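Local structure of lovastatin nonaketide synthase, polyketide synthase component (Aspergillus terreus, 7CPX) at residues P952-S960 / W970-W981; E1220-N1228 / G1238-E1246. The protein condenses malonyl units iteratively and, with its partner LovC, modifies the growing chain to make dihydromonacolin L, the lovastatin precursor. The protein carries 2 engineered substitutions. All blocks are in the same frame, centred on the assembly; numbering follows the deposited sequence.

The chain enters the dehydratase domain at 952-960 and meets itself at once: contact 1 closes a loop with nine residues between its two segments, forming the first hairpin of the predicted N-terminal hotdog fold. Contact 2 closes another much later, again with nine residues between its segments, in the predicted C-terminal hotdog fold, where 1238-1246 turns back along 1220-1228. The two loops neither nest nor cross but follow each other in series. The centres of contacts 1 and 2 lie 28 Å apart, and the two contacts do not touch. Helix 1170-1184 reaches both, packing on Leu-955 and Trp-981 in contact 1 and on Phe-1224, Thr-1226 and Ile-1240 in contact 2.

Contact 1: P952-S960 / W970-W981; sequences PHLLLGKLS and WLNFVRPRDIEW
The indole of Trp-970 lies between two leucines. Leu-959 CD1 sits over one face, 3.9 Å from the centroid of the five-membered ring and 10° off its normal, and Leu-956 CD1 covers the opposite face at 4.1 Å from that centroid; both are CH-pi contacts. Gly-957 O approaches the edge near the ring plane. With its CG anti to the backbone N (chi1 179°), Leu-959 extends its side chain obliquely across the ring, whereas Leu-956 runs beside Trp-970 in the same direction, CB to CB 3.7 Å. The second indole, Trp-981, is met differently: Leu-955 CD2 reaches its edge in the ring plane, 3.5 Å from Trp-981 CZ2, while Ile-979 CG2 of its own segment lies over one face.

These side chains are carried by an antiparallel hairpin of strands 958-959 and 967-974, at the start of the predicted N-terminal hotdog fold of the dehydratase domain. Helix 995-1012 packs against Trp-970, as the central helix of a hotdog packs on its sheet. Lys-958 and Leu-971 form the hydrogen-bonded pair: Leu-971 N to Lys-958 O is nearly straight, 2.8 Å and 177°, while the return bond from Lys-958 N to Leu-971 O is weak. Just before this pair, Gly-957 CA lies 4.3 Å from Asn-972 CA and makes a CA-H...O contact with Leu-971 O. The amine of Lys-958 leaves the hairpin for a salt bridge with Glu-145 of the second subunit. At the far end, the Trp-981 side chain comes within about 6 Å of that of His-985, the predicted proton acceptor of the dehydratase.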
loop_
_atom_site.group_PDB
_atom_site.type_symbol
_atom_site.label_atom_id
_atom_site.label_comp_id
_atom_site.label_asym_id
_atom_site.label_seq_id
_atom_site.Cartn_x
_atom_site.Cartn_y
_atom_site.Cartn_z
ATOM N N PRO A 952 -8.572 -10.465 10.178
ATOM C CA PRO A 952 -8.300 -10.671 8.754
ATOM C C PRO A 952 -9.594 -10.746 7.967
ATOM O O PRO A 952 -10.097 -11.837 7.679
ATOM C CB PRO A 952 -7.535 -11.995 8.736
ATOM C CG PRO A 952 -8.121 -12.749 9.875
ATOM C CD PRO A 952 -8.450 -11.723 10.937
ATOM N N HIS A 953 -10.141 -9.583 7.624
ATOM C CA HIS A 953 -11.477 -9.529 7.052
ATOM C C HIS A 953 -11.574 -10.422 5.823
ATOM O O HIS A 953 -10.693 -10.425 4.960
ATOM C CB HIS A 953 -11.836 -8.092 6.683
ATOM C CG HIS A 953 -13.258 -7.921 6.251
ATOM N ND1 HIS A 953 -13.749 -8.458 5.081
ATOM C CD2 HIS A 953 -14.296 -7.278 6.835
ATOM C CE1 HIS A 953 -15.028 -8.154 4.963
ATOM N NE2 HIS A 953 -15.385 -7.437 6.013
ATOM N N LEU A 954 -12.659 -11.188 5.755
ATOM C CA LEU A 954 -12.868 -12.084 4.630
ATOM C C LEU A 954 -12.962 -11.289 3.335
ATOM O O LEU A 954 -13.488 -10.173 3.309
ATOM C CB LEU A 954 -14.140 -12.905 4.844
ATOM C CG LEU A 954 -14.453 -13.955 3.778
ATOM C CD1 LEU A 954 -13.338 -14.981 3.684
ATOM C CD2 LEU A 954 -15.778 -14.631 4.078
ATOM N N LEU A 955 -12.432 -11.870 2.259
ATOM C CA LEU A 955 -12.404 -11.239 0.944
ATOM C C LEU A 955 -11.361 -10.130 0.884
ATOM O O LEU A 955 -11.086 -9.591 -0.191
ATOM C CB LEU A 955 -13.777 -10.664 0.582
ATOM C CG LEU A 955 -15.011 -11.513 0.889
ATOM C CD1 LEU A 955 -16.264 -10.779 0.459
ATOM C CD2 LEU A 955 -14.924 -12.863 0.211
ATOM N N LEU A 956 -10.759 -9.796 2.023
ATOM C CA LEU A 956 -9.822 -8.684 2.092
ATOM C C LEU A 956 -8.502 -9.132 2.699
ATOM O O LEU A 956 -7.435 -8.639 2.319
ATOM C CB LEU A 956 -10.415 -7.540 2.915
ATOM C CG LEU A 956 -11.708 -6.922 2.384
ATOM C CD1 LEU A 956 -12.186 -5.822 3.308
ATOM C CD2 LEU A 956 -11.499 -6.383 0.990
ATOM N N GLY A 957 -8.565 -10.069 3.638
ATOM C CA GLY A 957 -7.364 -10.446 4.339
ATOM C C GLY A 957 -6.994 -9.394 5.371
ATOM O O GLY A 957 -7.843 -8.708 5.947
ATOM N N LYS A 958 -5.691 -9.271 5.599
ATOM C CA LYS A 958 -5.171 -8.344 6.588
ATOM C C LYS A 958 -4.847 -7.004 5.947
ATOM O O LYS A 958 -4.267 -6.943 4.860
ATOM C CB LYS A 958 -3.920 -8.913 7.255
ATOM C CG LYS A 958 -4.101 -10.315 7.786
ATOM C CD LYS A 958 -3.018 -10.675 8.776
ATOM C CE LYS A 958 -3.052 -12.152 9.098
ATOM N NZ LYS A 958 -2.458 -12.973 8.008
ATOM N N LEU A 959 -5.231 -5.931 6.631
ATOM C CA LEU A 959 -4.861 -4.597 6.189
ATOM C C LEU A 959 -3.344 -4.459 6.176
ATOM O O LEU A 959 -2.653 -4.945 7.076
ATOM C CB LEU A 959 -5.487 -3.548 7.106
ATOM C CG LEU A 959 -5.186 -2.084 6.787
ATOM C CD1 LEU A 959 -5.596 -1.751 5.371
ATOM C CD2 LEU A 959 -5.896 -1.173 7.768
ATOM N N SER A 960 -2.827 -3.795 5.146
ATOM C CA SER A 960 -1.385 -3.679 4.994
ATOM C C SER A 960 -0.778 -2.960 6.191
ATOM O O SER A 960 -1.385 -2.055 6.771
ATOM C CB SER A 960 -1.041 -2.934 3.706
ATOM O OG SER A 960 0.351 -2.684 3.621
ATOM N N TRP A 970 -5.700 -3.820 1.817
ATOM C CA TRP A 970 -5.976 -5.144 2.352
ATOM C C TRP A 970 -5.313 -6.197 1.477
ATOM O O TRP A 970 -5.547 -6.249 0.267
ATOM C CB TRP A 970 -7.480 -5.394 2.426
ATOM C CG TRP A 970 -8.180 -4.517 3.401
ATOM C CD1 TRP A 970 -8.489 -4.812 4.693
ATOM C CD2 TRP A 970 -8.664 -3.195 3.165
ATOM N NE1 TRP A 970 -9.137 -3.755 5.278
ATOM C CE2 TRP A 970 -9.256 -2.747 4.359
ATOM C CE3 TRP A 970 -8.653 -2.346 2.058
ATOM C CZ2 TRP A 970 -9.832 -1.488 4.476
ATOM C CZ3 TRP A 970 -9.222 -1.100 2.177
ATOM C CH2 TRP A 970 -9.804 -0.681 3.376
ATOM N N LEU A 971 -4.495 -7.040 2.097
ATOM C CA LEU A 971 -3.722 -8.057 1.403
ATOM C C LEU A 971 -4.304 -9.426 1.716
ATOM O O LEU A 971 -4.548 -9.746 2.884
ATOM C CB LEU A 971 -2.255 -7.997 1.823
ATOM C CG LEU A 971 -1.637 -6.599 1.817
ATOM C CD1 LEU A 971 -0.281 -6.610 2.489
ATOM C CD2 LEU A 971 -1.522 -6.080 0.399
ATOM N N ASN A 972 -4.517 -10.231 0.681
ATOM C CA ASN A 972 -5.071 -11.562 0.846
ATOM C C ASN A 972 -4.501 -12.461 -0.239
ATOM O O ASN A 972 -4.032 -11.991 -1.275
ATOM C CB ASN A 972 -6.603 -11.534 0.779
ATOM C CG ASN A 972 -7.227 -12.888 1.032
ATOM O OD1 ASN A 972 -6.535 -13.860 1.328
ATOM N ND2 ASN A 972 -8.548 -12.956 0.924
ATOM N N PHE A 973 -4.542 -13.766 0.013
ATOM C CA PHE A 973 -4.124 -14.774 -0.959
ATOM C C PHE A 973 -5.263 -15.781 -1.051
ATOM O O PHE A 973 -5.264 -16.803 -0.363
ATOM C CB PHE A 973 -2.810 -15.423 -0.554
ATOM C CG PHE A 973 -1.606 -14.571 -0.830
ATOM C CD1 PHE A 973 -1.371 -13.422 -0.097
ATOM C CD2 PHE A 973 -0.705 -14.923 -1.818
ATOM C CE1 PHE A 973 -0.264 -12.640 -0.344
ATOM C CE2 PHE A 973 0.404 -14.145 -2.072
ATOM C CZ PHE A 973 0.626 -13.000 -1.334
ATOM N N VAL A 974 -6.227 -15.488 -1.914
ATOM C CA VAL A 974 -7.451 -16.273 -1.992
ATOM C C VAL A 974 -7.174 -17.561 -2.754
ATOM O O VAL A 974 -6.666 -17.532 -3.880
ATOM C CB VAL A 974 -8.574 -15.472 -2.663
ATOM C CG1 VAL A 974 -9.786 -16.350 -2.889
ATOM C CG2 VAL A 974 -8.941 -14.264 -1.822
ATOM N N ARG A 975 -7.503 -18.693 -2.137
ATOM C CA ARG A 975 -7.599 -19.958 -2.836
ATOM C C ARG A 975 -9.000 -20.527 -2.638
ATOM O O ARG A 975 -9.559 -20.412 -1.541
ATOM C CB ARG A 975 -6.553 -20.970 -2.343
ATOM C CG ARG A 975 -6.562 -21.218 -0.848
ATOM C CD ARG A 975 -5.939 -22.563 -0.514
ATOM N NE ARG A 975 -4.519 -22.630 -0.839
ATOM C CZ ARG A 975 -3.536 -22.406 0.023
ATOM N NH1 ARG A 975 -3.778 -22.067 1.278
ATOM N NH2 ARG A 975 -2.276 -22.527 -0.385
ATOM N N PRO A 976 -9.595 -21.133 -3.667
ATOM C CA PRO A 976 -11.016 -21.503 -3.561
ATOM C C PRO A 976 -11.346 -22.392 -2.375
ATOM O O PRO A 976 -12.426 -22.236 -1.791
ATOM C CB PRO A 976 -11.286 -22.214 -4.893
ATOM C CG PRO A 976 -10.314 -21.615 -5.834
ATOM C CD PRO A 976 -9.079 -21.333 -5.032
ATOM N N ARG A 977 -10.472 -23.324 -1.993
ATOM C CA ARG A 977 -10.821 -24.206 -0.883
ATOM C C ARG A 977 -10.876 -23.449 0.437
ATOM O O ARG A 977 -11.638 -23.828 1.333
ATOM C CB ARG A 977 -9.840 -25.375 -0.790
ATOM C CG ARG A 977 -8.394 -24.997 -0.535
ATOM C CD ARG A 977 -7.614 -26.202 -0.032
ATOM N NE ARG A 977 -6.170 -26.019 -0.123
ATOM C CZ ARG A 977 -5.424 -25.432 0.804
ATOM N NH1 ARG A 977 -5.956 -24.926 1.904
ATOM N NH2 ARG A 977 -4.110 -25.347 0.619
ATOM N N ASP A 978 -10.089 -22.381 0.578
ATOM C CA ASP A 978 -10.166 -21.557 1.778
ATOM C C ASP A 978 -11.415 -20.690 1.803
ATOM O O ASP A 978 -11.817 -20.238 2.881
ATOM C CB ASP A 978 -8.920 -20.675 1.896
ATOM C CG ASP A 978 -7.672 -21.473 2.213
ATOM O OD1 ASP A 978 -7.765 -22.716 2.292
ATOM O OD2 ASP A 978 -6.598 -20.861 2.384
ATOM N N ILE A 979 -12.031 -20.448 0.650
ATOM C CA ILE A 979 -13.303 -19.743 0.554
ATOM C C ILE A 979 -14.306 -20.756 0.020
ATOM O O ILE A 979 -14.437 -20.935 -1.197
ATOM C CB ILE A 979 -13.219 -18.505 -0.342
ATOM C CG1 ILE A 979 -12.117 -17.572 0.161
ATOM C CG2 ILE A 979 -14.548 -17.774 -0.361
ATOM C CD1 ILE A 979 -12.061 -16.247 -0.558
ATOM N N GLU A 980 -15.032 -21.407 0.931
ATOM C CA GLU A 980 -15.844 -22.563 0.563
ATOM C C GLU A 980 -16.760 -22.261 -0.617
ATOM O O GLU A 980 -16.882 -23.072 -1.542
ATOM C CB GLU A 980 -16.664 -23.021 1.769
ATOM C CG GLU A 980 -17.583 -21.947 2.337
ATOM C CD GLU A 980 -18.244 -22.373 3.634
ATOM O OE1 GLU A 980 -17.963 -23.494 4.105
ATOM O OE2 GLU A 980 -19.044 -21.585 4.181
ATOM N N TRP A 981 -17.410 -21.099 -0.605
ATOM C CA TRP A 981 -18.380 -20.771 -1.642
ATOM C C TRP A 981 -17.732 -20.409 -2.971
ATOM O O TRP A 981 -18.392 -20.499 -4.011
ATOM C CB TRP A 981 -19.267 -19.614 -1.181
ATOM C CG TRP A 981 -18.500 -18.389 -0.807
ATOM C CD1 TRP A 981 -18.159 -17.988 0.448
ATOM C CD2 TRP A 981 -17.980 -17.399 -1.700
ATOM N NE1 TRP A 981 -17.457 -16.811 0.395
ATOM C CE2 TRP A 981 -17.335 -16.426 -0.914
ATOM C CE3 TRP A 981 -17.998 -17.238 -3.087
ATOM C CZ2 TRP A 981 -16.711 -15.314 -1.469
ATOM C CZ3 TRP A 981 -17.378 -16.134 -3.634
ATOM C CH2 TRP A 981 -16.745 -15.187 -2.828
#

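Contact 2: E1220-N1228 / G1238-E1246; sequences EKVAFNTIN and GDIVVFDAE
Gly-1238 begins the pairing opposite Asn-1228, its CA directed at Ile-1227 O in a CA-H...O contact. Asp-1239 and Ile-1227 then exchange two backbone hydrogen bonds of 2.9 Å, N of each to O of the other; the carboxylate of Asp-1239 turns to Asn-1255 N on the neighbouring strand. Ile-1240 lies alongside Thr-1226, pointing the same way, with CG1 4.0 Å from Thr-1226 OG1, and both touch Val-1180 of helix 1170-1184. Val-1241 and Asn-1225 form the next hydrogen-bonded pair, bonded in both directions. Val-1242 meets Val-1222 at about a right angle, CG1 to CG2. Phe-1243 N bonds to Ala-1223 O at 169°. Phe-1243 CG stands between the backbone N and the carbonyl carbon (chi1 44°), which swings the ring back over the partner strand: Ala-1223 C lies 3.9 Å above the ring plane, and Asn-1225 OD1 is at the edge, 3.6 Å from Phe-1243 CZ. The Asn-1225 amide is turned 64° from the ring. In this predicted C-terminal hotdog hairpin the helix-facing side (Phe-1224, Thr-1226, Ile-1240, Val-1242) is thus mostly apolar, while on the other the amide beside the Phe-1243 ring has its OD1 satisfied by Ser-1149.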
loop_
_atom_site.group_PDB
_atom_site.type_symbol
_atom_site.label_atom_id
_atom_site.label_comp_id
_atom_site.label_asym_id
_atom_site.label_seq_id
_atom_site.Cartn_x
_atom_site.Cartn_y
_atom_site.Cartn_z
ATOM N N GLU A 1220 -33.260 -14.271 4.057
ATOM C CA GLU A 1220 -32.200 -14.469 3.072
ATOM C C GLU A 1220 -32.770 -14.780 1.693
ATOM O O GLU A 1220 -32.246 -15.635 0.973
ATOM C CB GLU A 1220 -31.249 -15.582 3.524
ATOM C CG GLU A 1220 -31.875 -16.965 3.635
ATOM C CD GLU A 1220 -30.889 -18.010 4.118
ATOM O OE1 GLU A 1220 -29.875 -17.628 4.740
ATOM O OE2 GLU A 1220 -31.126 -19.211 3.876
ATOM N N LYS A 1221 -33.843 -14.087 1.321
ATOM C CA LYS A 1221 -34.456 -14.262 0.008
ATOM C C LYS A 1221 -35.146 -12.956 -0.349
ATOM O O LYS A 1221 -36.164 -12.605 0.255
ATOM C CB LYS A 1221 -35.436 -15.431 0.007
ATOM C CG LYS A 1221 -36.043 -15.721 -1.350
ATOM C CD LYS A 1221 -36.606 -17.131 -1.431
ATOM C CE LYS A 1221 -37.755 -17.339 -0.456
ATOM N NZ LYS A 1221 -38.327 -18.712 -0.559
ATOM N N VAL A 1222 -34.594 -12.242 -1.326
ATOM C CA VAL A 1222 -35.011 -10.884 -1.641
ATOM C C VAL A 1222 -35.406 -10.812 -3.107
ATOM O O VAL A 1222 -34.853 -11.515 -3.959
ATOM C CB VAL A 1222 -33.894 -9.865 -1.333
ATOM C CG1 VAL A 1222 -33.524 -9.909 0.142
ATOM C CG2 VAL A 1222 -32.680 -10.138 -2.205
ATOM N N ALA A 1223 -36.357 -9.932 -3.400
ATOM C CA ALA A 1223 -36.836 -9.784 -4.760
ATOM C C ALA A 1223 -35.873 -8.912 -5.560
ATOM O O ALA A 1223 -35.003 -8.231 -5.013
ATOM C CB ALA A 1223 -38.240 -9.190 -4.768
ATOM N N PHE A 1224 -36.041 -8.935 -6.878
ATOM C CA PHE A 1224 -35.157 -8.196 -7.763
ATOM C C PHE A 1224 -35.885 -7.863 -9.054
ATOM O O PHE A 1224 -36.758 -8.610 -9.507
ATOM C CB PHE A 1224 -33.886 -8.991 -8.085
ATOM C CG PHE A 1224 -34.117 -10.145 -9.021
ATOM C CD1 PHE A 1224 -34.061 -9.961 -10.389
ATOM C CD2 PHE A 1224 -34.390 -11.411 -8.533
ATOM C CE1 PHE A 1224 -34.277 -11.012 -11.254
ATOM C CE2 PHE A 1224 -34.604 -12.469 -9.394
ATOM C CZ PHE A 1224 -34.547 -12.269 -10.758
ATOM N N ASN A 1225 -35.502 -6.731 -9.633
ATOM C CA ASN A 1225 -35.847 -6.348 -10.991
ATOM C C ASN A 1225 -34.563 -5.977 -11.719
ATOM O O ASN A 1225 -33.557 -5.625 -11.100
ATOM C CB ASN A 1225 -36.828 -5.171 -11.013
ATOM C CG ASN A 1225 -38.102 -5.460 -10.251
ATOM O OD1 ASN A 1225 -38.488 -6.616 -10.079
ATOM N ND2 ASN A 1225 -38.767 -4.407 -9.791
ATOM N N THR A 1226 -34.590 -6.069 -13.044
ATOM C CA THR A 1226 -33.393 -5.781 -13.821
ATOM C C THR A 1226 -33.781 -5.450 -15.251
ATOM O O THR A 1226 -34.636 -6.118 -15.842
ATOM C CB THR A 1226 -32.421 -6.964 -13.794
ATOM O OG1 THR A 1226 -31.412 -6.784 -14.795
ATOM C CG2 THR A 1226 -33.159 -8.260 -14.045
ATOM N N ILE A 1227 -33.141 -4.419 -15.792
ATOM C CA ILE A 1227 -33.312 -3.992 -17.172
ATOM C C ILE A 1227 -32.042 -4.345 -17.922
ATOM O O ILE A 1227 -30.941 -3.989 -17.487
ATOM C CB ILE A 1227 -33.583 -2.480 -17.274
ATOM C CG1 ILE A 1227 -34.210 -1.928 -15.989
ATOM C CG2 ILE A 1227 -34.457 -2.182 -18.481
ATOM C CD1 ILE A 1227 -35.567 -2.487 -15.656
ATOM N N ASN A 1228 -32.187 -5.045 -19.044
ATOM C CA ASN A 1228 -31.060 -5.263 -19.946
ATOM C C ASN A 1228 -30.970 -4.056 -20.881
ATOM O O ASN A 1228 -31.349 -4.091 -22.052
ATOM C CB ASN A 1228 -31.221 -6.575 -20.700
ATOM C CG ASN A 1228 -30.070 -6.856 -21.647
ATOM O OD1 ASN A 1228 -30.259 -7.468 -22.695
ATOM N ND2 ASN A 1228 -28.871 -6.412 -21.283
ATOM N N GLY A 1238 -26.707 -3.566 -18.142
ATOM C CA GLY A 1238 -27.883 -3.807 -17.331
ATOM C C GLY A 1238 -27.960 -2.969 -16.071
ATOM O O GLY A 1238 -26.935 -2.620 -15.483
ATOM N N ASP A 1239 -29.175 -2.634 -15.653
ATOM C CA ASP A 1239 -29.421 -1.943 -14.396
ATOM C C ASP A 1239 -30.228 -2.858 -13.490
ATOM O O ASP A 1239 -31.301 -3.327 -13.878
ATOM C CB ASP A 1239 -30.169 -0.628 -14.625
ATOM C CG ASP A 1239 -29.440 0.302 -15.570
ATOM O OD1 ASP A 1239 -28.381 -0.096 -16.100
ATOM O OD2 ASP A 1239 -29.923 1.433 -15.785
ATOM N N ILE A 1240 -29.723 -3.097 -12.285
ATOM C CA ILE A 1240 -30.324 -4.042 -11.354
ATOM C C ILE A 1240 -30.863 -3.278 -10.156
ATOM O O ILE A 1240 -30.313 -2.241 -9.769
ATOM C CB ILE A 1240 -29.314 -5.113 -10.900
ATOM C CG1 ILE A 1240 -28.684 -5.807 -12.109
ATOM C CG2 ILE A 1240 -30.003 -6.134 -10.021
ATOM C CD1 ILE A 1240 -27.448 -6.601 -11.771
ATOM N N VAL A 1241 -31.949 -3.787 -9.579
ATOM C CA VAL A 1241 -32.523 -3.238 -8.358
ATOM C C VAL A 1241 -32.997 -4.403 -7.502
ATOM O O VAL A 1241 -34.015 -5.034 -7.805
ATOM C CB VAL A 1241 -33.677 -2.266 -8.662
ATOM C CG1 VAL A 1241 -34.164 -1.604 -7.384
ATOM C CG2 VAL A 1241 -33.247 -1.219 -9.675
ATOM N N VAL A 1242 -32.259 -4.701 -6.439
ATOM C CA VAL A 1242 -32.604 -5.765 -5.506
ATOM C C VAL A 1242 -33.251 -5.126 -4.288
ATOM O O VAL A 1242 -32.732 -4.146 -3.746
ATOM C CB VAL A 1242 -31.364 -6.584 -5.114
ATOM C CG1 VAL A 1242 -31.748 -7.771 -4.252
ATOM C CG2 VAL A 1242 -30.634 -7.047 -6.356
ATOM N N PHE A 1243 -34.382 -5.676 -3.856
ATOM C CA PHE A 1243 -35.159 -5.080 -2.780
ATOM C C PHE A 1243 -35.690 -6.166 -1.856
ATOM O O PHE A 1243 -35.715 -7.352 -2.195
ATOM C CB PHE A 1243 -36.312 -4.231 -3.331
ATOM C CG PHE A 1243 -37.063 -4.879 -4.459
ATOM C CD1 PHE A 1243 -36.553 -4.866 -5.745
ATOM C CD2 PHE A 1243 -38.288 -5.479 -4.241
ATOM C CE1 PHE A 1243 -37.240 -5.451 -6.786
ATOM C CE2 PHE A 1243 -38.985 -6.064 -5.279
ATOM C CZ PHE A 1243 -38.460 -6.052 -6.554
ATOM N N ASP A 1244 -36.106 -5.735 -0.668
ATOM C CA ASP A 1244 -36.573 -6.634 0.373
ATOM C C ASP A 1244 -38.025 -7.031 0.113
ATOM O O ASP A 1244 -38.646 -6.624 -0.873
ATOM C CB ASP A 1244 -36.427 -5.970 1.741
ATOM C CG ASP A 1244 -36.374 -6.973 2.878
ATOM O OD1 ASP A 1244 -36.806 -8.127 2.675
ATOM O OD2 ASP A 1244 -35.908 -6.605 3.976
ATOM N N ALA A 1245 -38.578 -7.842 1.018
ATOM C CA ALA A 1245 -39.986 -8.210 0.914
ATOM C C ALA A 1245 -40.877 -6.979 1.005
ATOM O O ALA A 1245 -41.869 -6.864 0.277
ATOM C CB ALA A 1245 -40.345 -9.217 2.005
ATOM N N GLU A 1246 -40.536 -6.044 1.895
ATOM C CA GLU A 1246 -41.271 -4.788 1.994
ATOM C C GLU A 1246 -40.998 -3.853 0.823
ATOM O O GLU A 1246 -41.516 -2.731 0.819
ATOM C CB GLU A 1246 -40.934 -4.077 3.309
ATOM C CG GLU A 1246 -39.453 -3.789 3.523
ATOM C CD GLU A 1246 -38.726 -4.919 4.227
ATOM O OE1 GLU A 1246 -39.296 -6.026 4.326
ATOM O OE2 GLU A 1246 -37.585 -4.698 4.684
#